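Nucleoprotein (Rift valley fever virus, PDB 3OV9) encapsidates the viral genomic RNA as a ring-forming nucleoprotein, shielding it from nucleases and forming the ribonucleoprotein template for transcription and replication. Local coordinates at residues T188-F196 / A237-A245. Sequence-based numbering, arbitrary orientation.
Sequences TKEEVAATF and AAQAYKTAA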
# COMPACT_ATOMS: atom_id res chain seq x y z
N THR A 188 1.61 -14.66 -15.90
CA THR A 188 1.79 -15.37 -17.17
C THR A 188 1.95 -16.87 -16.97
O THR A 188 2.16 -17.35 -15.85
CB THR A 188 3.03 -14.84 -17.93
OG1 THR A 188 4.19 -14.93 -17.10
CG2 THR A 188 2.82 -13.39 -18.36
N LYS A 189 1.85 -17.61 -18.08
CA LYS A 189 2.03 -19.07 -18.09
C LYS A 189 3.34 -19.50 -17.42
O LYS A 189 3.35 -20.43 -16.61
CB LYS A 189 1.97 -19.60 -19.53
CG LYS A 189 2.10 -21.12 -19.67
CD LYS A 189 1.87 -21.59 -21.10
CE LYS A 189 3.04 -21.27 -22.02
NZ LYS A 189 2.78 -21.68 -23.42
N GLU A 190 4.42 -18.80 -17.75
CA GLU A 190 5.75 -19.09 -17.21
C GLU A 190 5.84 -18.81 -15.71
O GLU A 190 6.53 -19.53 -14.98
CB GLU A 190 6.83 -18.30 -17.96
CG GLU A 190 7.04 -18.72 -19.42
CD GLU A 190 5.94 -18.22 -20.36
OE1 GLU A 190 5.23 -17.25 -20.01
OE2 GLU A 190 5.80 -18.81 -21.45
N GLU A 191 5.15 -17.77 -15.26
CA GLU A 191 5.11 -17.42 -13.84
C GLU A 191 4.29 -18.43 -13.03
O GLU A 191 4.64 -18.75 -11.89
CB GLU A 191 4.57 -15.99 -13.64
CG GLU A 191 5.58 -14.90 -14.02
CD GLU A 191 5.01 -13.49 -13.92
OE1 GLU A 191 3.81 -13.29 -14.21
OE2 GLU A 191 5.78 -12.57 -13.57
N VAL A 192 3.22 -18.94 -13.63
CA VAL A 192 2.41 -20.00 -13.02
C VAL A 192 3.19 -21.32 -13.03
O VAL A 192 3.17 -22.07 -12.05
CB VAL A 192 1.03 -20.17 -13.72
CG1 VAL A 192 0.25 -21.34 -13.13
CG2 VAL A 192 0.21 -18.88 -13.61
N ALA A 193 3.90 -21.58 -14.13
CA ALA A 193 4.74 -22.77 -14.27
C ALA A 193 5.82 -22.85 -13.19
O ALA A 193 6.16 -23.93 -12.73
CB ALA A 193 5.36 -22.84 -15.65
N ALA A 194 6.34 -21.69 -12.80
CA ALA A 194 7.37 -21.60 -11.76
C ALA A 194 6.87 -22.11 -10.40
O ALA A 194 7.67 -22.46 -9.54
CB ALA A 194 7.89 -20.17 -11.64
N THR A 195 5.55 -22.15 -10.23
CA THR A 195 4.94 -22.60 -8.97
C THR A 195 4.66 -24.11 -8.93
O THR A 195 4.49 -24.67 -7.84
CB THR A 195 3.63 -21.83 -8.63
OG1 THR A 195 2.56 -22.27 -9.49
CG2 THR A 195 3.82 -20.33 -8.76
N PHE A 196 4.62 -24.76 -10.09
CA PHE A 196 4.31 -26.19 -10.12
C PHE A 196 5.40 -27.13 -10.66
O PHE A 196 5.33 -28.33 -10.43
CB PHE A 196 2.95 -26.48 -10.80
CG PHE A 196 2.90 -26.16 -12.27
CD1 PHE A 196 3.68 -26.86 -13.20
CD2 PHE A 196 2.01 -25.19 -12.75
CE1 PHE A 196 3.61 -26.58 -14.56
CE2 PHE A 196 1.93 -24.91 -14.12
CZ PHE A 196 2.73 -25.60 -15.02
N ALA A 237 -2.81 -32.32 -26.30
CA ALA A 237 -2.67 -31.52 -25.08
C ALA A 237 -1.30 -30.86 -24.96
O ALA A 237 -1.19 -29.75 -24.45
CB ALA A 237 -2.98 -32.36 -23.85
N ALA A 238 -0.26 -31.55 -25.44
CA ALA A 238 1.09 -31.00 -25.45
C ALA A 238 1.17 -29.77 -26.36
O ALA A 238 1.76 -28.76 -25.99
CB ALA A 238 2.10 -32.06 -25.90
N GLN A 239 0.55 -29.88 -27.53
CA GLN A 239 0.46 -28.77 -28.48
C GLN A 239 -0.35 -27.61 -27.90
O GLN A 239 0.01 -26.45 -28.06
CB GLN A 239 -0.12 -29.25 -29.82
CG GLN A 239 -0.48 -28.15 -30.84
CD GLN A 239 0.72 -27.32 -31.30
OE1 GLN A 239 0.58 -26.13 -31.60
NE2 GLN A 239 1.89 -27.94 -31.36
N ALA A 240 -1.45 -27.95 -27.21
CA ALA A 240 -2.28 -26.94 -26.54
C ALA A 240 -1.50 -26.16 -25.48
O ALA A 240 -1.70 -24.95 -25.33
CB ALA A 240 -3.52 -27.59 -25.94
N TYR A 241 -0.61 -26.84 -24.75
CA TYR A 241 0.22 -26.18 -23.75
C TYR A 241 1.23 -25.20 -24.36
O TYR A 241 1.50 -24.14 -23.80
CB TYR A 241 0.95 -27.20 -22.86
CG TYR A 241 1.75 -26.57 -21.74
CD1 TYR A 241 1.11 -25.93 -20.67
CD2 TYR A 241 3.15 -26.60 -21.74
CE1 TYR A 241 1.84 -25.35 -19.64
CE2 TYR A 241 3.89 -26.02 -20.72
CZ TYR A 241 3.23 -25.40 -19.67
OH TYR A 241 3.95 -24.82 -18.65
N LYS A 242 1.78 -25.57 -25.52
CA LYS A 242 2.72 -24.72 -26.26
C LYS A 242 2.12 -23.36 -26.59
O LYS A 242 2.79 -22.33 -26.44
CB LYS A 242 3.17 -25.41 -27.55
CG LYS A 242 4.27 -26.43 -27.38
CD LYS A 242 4.33 -27.37 -28.57
CE LYS A 242 5.36 -28.47 -28.36
NZ LYS A 242 5.35 -29.44 -29.48
N THR A 243 0.87 -23.36 -27.03
CA THR A 243 0.20 -22.15 -27.49
C THR A 243 -0.67 -21.50 -26.40
O THR A 243 -1.28 -20.45 -26.63
CB THR A 243 -0.65 -22.41 -28.76
OG1 THR A 243 -1.61 -23.44 -28.51
CG2 THR A 243 0.25 -22.84 -29.92
N ALA A 244 -0.72 -22.13 -25.23
CA ALA A 244 -1.50 -21.63 -24.10
C ALA A 244 -0.93 -20.33 -23.53
O ALA A 244 0.28 -20.08 -23.63
CB ALA A 244 -1.60 -22.69 -23.00
N ALA A 245 -1.80 -19.52 -22.94
CA ALA A 245 -1.39 -18.25 -22.32
C ALA A 245 -1.75 -18.22 -20.84
O ALA A 245 -2.58 -18.99 -20.36
CB ALA A 245 -2.04 -17.08 -23.06
OXT ALA A 245 -1.21 -17.42 -20.07
O HOH W 1 1.14 -16.32 -21.00
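Lys-189 reaches from the first turn of helix 189-204 to the C-terminal end of helix 232-243, where its ammonium donates two hydrogen bonds to backbone carbonyls. Lys-189 NZ lies 2.8 Å from Tyr-241 O, in the carbonyl plane at a C=O...N angle of 157°, and 3.0 Å from Ala-244 O, tilted from that carbonyl's plane. With CG anti to the backbone N (chi1 -178°) and chi2 extended, Lys-189 CD is carried over one face of the Tyr-241 ring, 4.0 Å from Tyr-241 CE1; the bend at chi3 (74°) then turns CE and NZ to the carbonyls. Farther along the ring, Tyr-241 OH meets Ala-193 CB and the edge of the Phe-196 ring at CZ, both at 3.9 Å. A water accepts from Lys-189 N (3.3 Å) and donates to Ala-245 OXT (2.8 Å), linking the start of one helix to the chain's terminal carboxylate, whose O is bonded by Arg-178. Helix 159-180 adds further contacts: Leu-173 and Ser-177 touch Phe-196, and Ser-170 touches Tyr-241. A lysine ammonium bound to carbonyls at the C-terminal end of a helix, where the helix dipole would probably favour its charge, here ties the C-terminal tail to the all-helical nucleoprotein core.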